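Local coordinates for protein probable tautomerase ywhB (Bacillus subtilis, PDB 2OPA) that is a probable tautomerase, a small beta-alpha-beta protein of the MIF clan that assembles as a hexamer and holds a ligand in a pocket, at residues T4-E9 and E43-D48. Sequence-based numbering, arbitrary orientation.
Sequences TVKMLE and EEMRKD. With FHC (2-fluoro-3-(4-hydroxyphenyl)-2E-propeneoate), chain C.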
loop_
_atom_site.group_PDB
_atom_site.type_symbol
_atom_site.label_atom_id
_atom_site.label_comp_id
_atom_site.label_asym_id
_atom_site.label_seq_id
_atom_site.Cartn_x
_atom_site.Cartn_y
_atom_site.Cartn_z
ATOM N N THR A 4 3.585 4.006 7.860
ATOM C CA THR A 4 4.257 4.287 6.607
ATOM C C THR A 4 4.195 5.799 6.402
ATOM O O THR A 4 3.113 6.384 6.377
ATOM C CB THR A 4 3.558 3.587 5.415
ATOM O OG1 THR A 4 3.582 2.171 5.613
ATOM C CG2 THR A 4 4.276 3.907 4.100
ATOM N N VAL A 5 5.355 6.433 6.285
ATOM C CA VAL A 5 5.407 7.868 6.056
ATOM C C VAL A 5 5.876 8.074 4.632
ATOM O O VAL A 5 7.013 7.757 4.298
ATOM C CB VAL A 5 6.405 8.587 6.999
ATOM C CG1 VAL A 5 6.371 10.080 6.731
ATOM C CG2 VAL A 5 6.060 8.312 8.448
ATOM N N LYS A 6 4.990 8.581 3.788
ATOM C CA LYS A 6 5.320 8.829 2.396
ATOM C C LYS A 6 5.526 10.334 2.227
ATOM O O LYS A 6 4.616 11.130 2.458
ATOM C CB LYS A 6 4.188 8.317 1.498
ATOM C CG LYS A 6 4.416 8.554 0.013
ATOM C CD LYS A 6 3.266 8.028 -0.843
ATOM C CE LYS A 6 3.246 6.513 -0.877
ATOM N NZ LYS A 6 4.517 5.962 -1.438
ATOM N N MET A 7 6.739 10.724 1.851
ATOM C CA MET A 7 7.068 12.136 1.667
ATOM C C MET A 7 8.051 12.325 0.526
ATOM O O MET A 7 8.681 11.371 0.083
ATOM C CB MET A 7 7.675 12.712 2.950
ATOM C CG MET A 7 8.906 11.969 3.432
ATOM S SD MET A 7 9.558 12.604 4.983
ATOM C CE MET A 7 11.098 11.696 5.102
ATOM N N LEU A 8 8.177 13.562 0.062
ATOM C CA LEU A 8 9.085 13.902 -1.025
ATOM C C LEU A 8 10.549 13.771 -0.645
ATOM O O LEU A 8 10.918 13.902 0.522
ATOM C CB LEU A 8 8.840 15.343 -1.499
ATOM C CG LEU A 8 7.565 15.645 -2.292
ATOM C CD1 LEU A 8 7.458 17.141 -2.523
ATOM C CD2 LEU A 8 7.588 14.904 -3.627
ATOM N N GLU A 9 11.384 13.509 -1.643
ATOM C CA GLU A 9 12.824 13.427 -1.429
ATOM C C GLU A 9 13.231 14.827 -0.972
ATOM O O GLU A 9 12.528 15.804 -1.253
ATOM C CB GLU A 9 13.546 13.112 -2.740
ATOM C CG GLU A 9 13.154 11.796 -3.388
ATOM C CD GLU A 9 13.804 11.604 -4.751
ATOM O OE1 GLU A 9 13.779 12.564 -5.554
ATOM O OE2 GLU A 9 14.322 10.497 -5.026
ATOM N N GLU A 43 8.889 6.075 2.938
ATOM C CA GLU A 43 8.825 5.922 1.494
ATOM C C GLU A 43 8.998 7.299 0.872
ATOM O O GLU A 43 8.198 8.202 1.108
ATOM C CB GLU A 43 7.484 5.323 1.081
ATOM C CG GLU A 43 7.425 3.816 1.238
ATOM C CD GLU A 43 6.026 3.254 1.078
ATOM O OE1 GLU A 43 5.173 3.920 0.448
ATOM O OE2 GLU A 43 5.786 2.133 1.576
ATOM N N GLU A 44 10.053 7.461 0.088
ATOM C CA GLU A 44 10.316 8.734 -0.550
ATOM C C GLU A 44 9.708 8.839 -1.934
ATOM O O GLU A 44 9.736 7.891 -2.711
ATOM C CB GLU A 44 11.813 8.973 -0.621
ATOM C CG GLU A 44 12.361 9.518 0.677
ATOM C CD GLU A 44 13.824 9.831 0.600
ATOM O OE1 GLU A 44 14.271 10.734 1.327
ATOM O OE2 GLU A 44 14.531 9.164 -0.179
ATOM N N MET A 45 9.146 10.002 -2.231
ATOM C CA MET A 45 8.527 10.243 -3.523
ATOM C C MET A 45 9.349 11.210 -4.361
ATOM O O MET A 45 9.975 12.130 -3.838
ATOM C CB MET A 45 7.139 10.851 -3.344
ATOM C CG MET A 45 6.138 10.009 -2.601
ATOM S SD MET A 45 4.560 10.894 -2.555
ATOM C CE MET A 45 4.877 12.145 -1.312
ATOM N N ARG A 46 9.323 11.000 -5.669
ATOM C CA ARG A 46 10.008 11.870 -6.609
ATOM C C ARG A 46 8.970 12.885 -7.099
ATOM O O ARG A 46 7.799 12.535 -7.282
ATOM C CB ARG A 46 10.529 11.043 -7.778
ATOM C CG ARG A 46 11.716 10.167 -7.428
ATOM C CD ARG A 46 12.040 9.194 -8.544
ATOM N NE ARG A 46 12.036 9.829 -9.858
ATOM C CZ ARG A 46 12.559 9.285 -10.955
ATOM N NH1 ARG A 46 12.503 9.928 -12.115
ATOM N NH2 ARG A 46 13.160 8.102 -10.890
ATOM N N LYS A 47 9.386 14.135 -7.305
ATOM C CA LYS A 47 8.460 15.171 -7.781
ATOM C C LYS A 47 7.804 14.835 -9.117
ATOM O O LYS A 47 6.679 15.255 -9.382
ATOM C CB LYS A 47 9.167 16.519 -7.895
ATOM C CG LYS A 47 9.601 17.075 -6.559
ATOM C CD LYS A 47 10.404 18.352 -6.710
ATOM C CE LYS A 47 9.549 19.494 -7.217
ATOM N NZ LYS A 47 10.323 20.764 -7.294
ATOM N N ASP A 48 8.496 14.083 -9.967
ATOM C CA ASP A 48 7.925 13.713 -11.255
ATOM C C ASP A 48 7.017 12.483 -11.159
ATOM O O ASP A 48 6.533 11.988 -12.172
ATOM C CB ASP A 48 9.035 13.478 -12.290
ATOM C CG ASP A 48 10.046 12.441 -11.837
ATOM O OD1 ASP A 48 9.956 11.982 -10.684
ATOM O OD2 ASP A 48 10.939 12.091 -12.631
HETATM C C1 FHC C . 3.594 18.113 -0.322
HETATM C C7 FHC C . 3.827 16.721 0.113
HETATM C C8 FHC C . 4.751 16.029 0.842
HETATM C C9 FHC C . 5.985 16.472 1.539
HETATM O O3 FHC C . 6.315 17.767 1.491
HETATM O O2 FHC C . 6.693 15.699 2.144
HETATM F F1 FHC C . 4.527 14.697 0.969
HETATM C C6 FHC C . 2.432 18.381 -1.116
HETATM C C5 FHC C . 2.174 19.689 -1.552
HETATM C C4 FHC C . 3.028 20.763 -1.236
HETATM O O1 FHC C . 2.749 22.030 -1.675
HETATM C C3 FHC C . 4.187 20.520 -0.450
HETATM C C2 FHC C . 4.455 19.215 -0.008
HETATM O O HOH W 1 4.126 0.485 3.531
HETATM O O HOH W 2 12.911 12.928 2.225
HETATM O O HOH W 3 12.095 14.686 -6.407
#
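Lys6 and Glu43, a bridged parallel pair, cross obliquely and meet at their charged ends in a salt bridge, NZ lying 2.9 Å from Glu43 OE1 and nearly in line with its C-O bond. Lys6 reaches it by bending at its last two torsions (chi3 -71°, chi4 -60°), which swings the ammonium toward the Glu43 side chain. The methylenes before the bend cross Met45 at about a right angle, with Lys6 CG 3.5 Å from Met45 CG and SD. Met45 turns at chi3 (-76°), carrying CE to 3.4 Å from F1 of the bound 2-fluoro-3-(4-hydroxyphenyl)-2E-propeneoate; a weak bond from Leu8 N meets ligand O2. Leu8 CD2 packs on Met45 CB at 4.1 Å, on the same sheet face as the salt bridge. Beneath these side chains run four parallel-strand bonds: Glu43 N to Val5 O, Met7 N to Glu43 O, Met45 N to Met7 O at 2.7 Å, and Glu9 N to Met45 O. Water links Thr4 OG1 to Glu43 OE2, and another joins Leu8 O to Glu44 OE1, whose salt-bridge partner is Lys16. Past the strand, the Glu9 carboxylate rests beside the Arg46 CG methylene, their charges not in contact; Arg46 instead grips Asp48 side-on, NE to OD1 and NH1 to OD2 at 2.7 Å. Arg11 and Tyr50 complete the ligand pocket. The two strands are those of a beta-alpha-beta unit; on the Met7 face, helix 13-31 packs through Leu19 against Val5 and Met7. Beyond Thr4-Lys6, an antiparallel strand of a second subunit continues the sheet, and strand 50-52 sets Tyr50 against Leu8 and Met45.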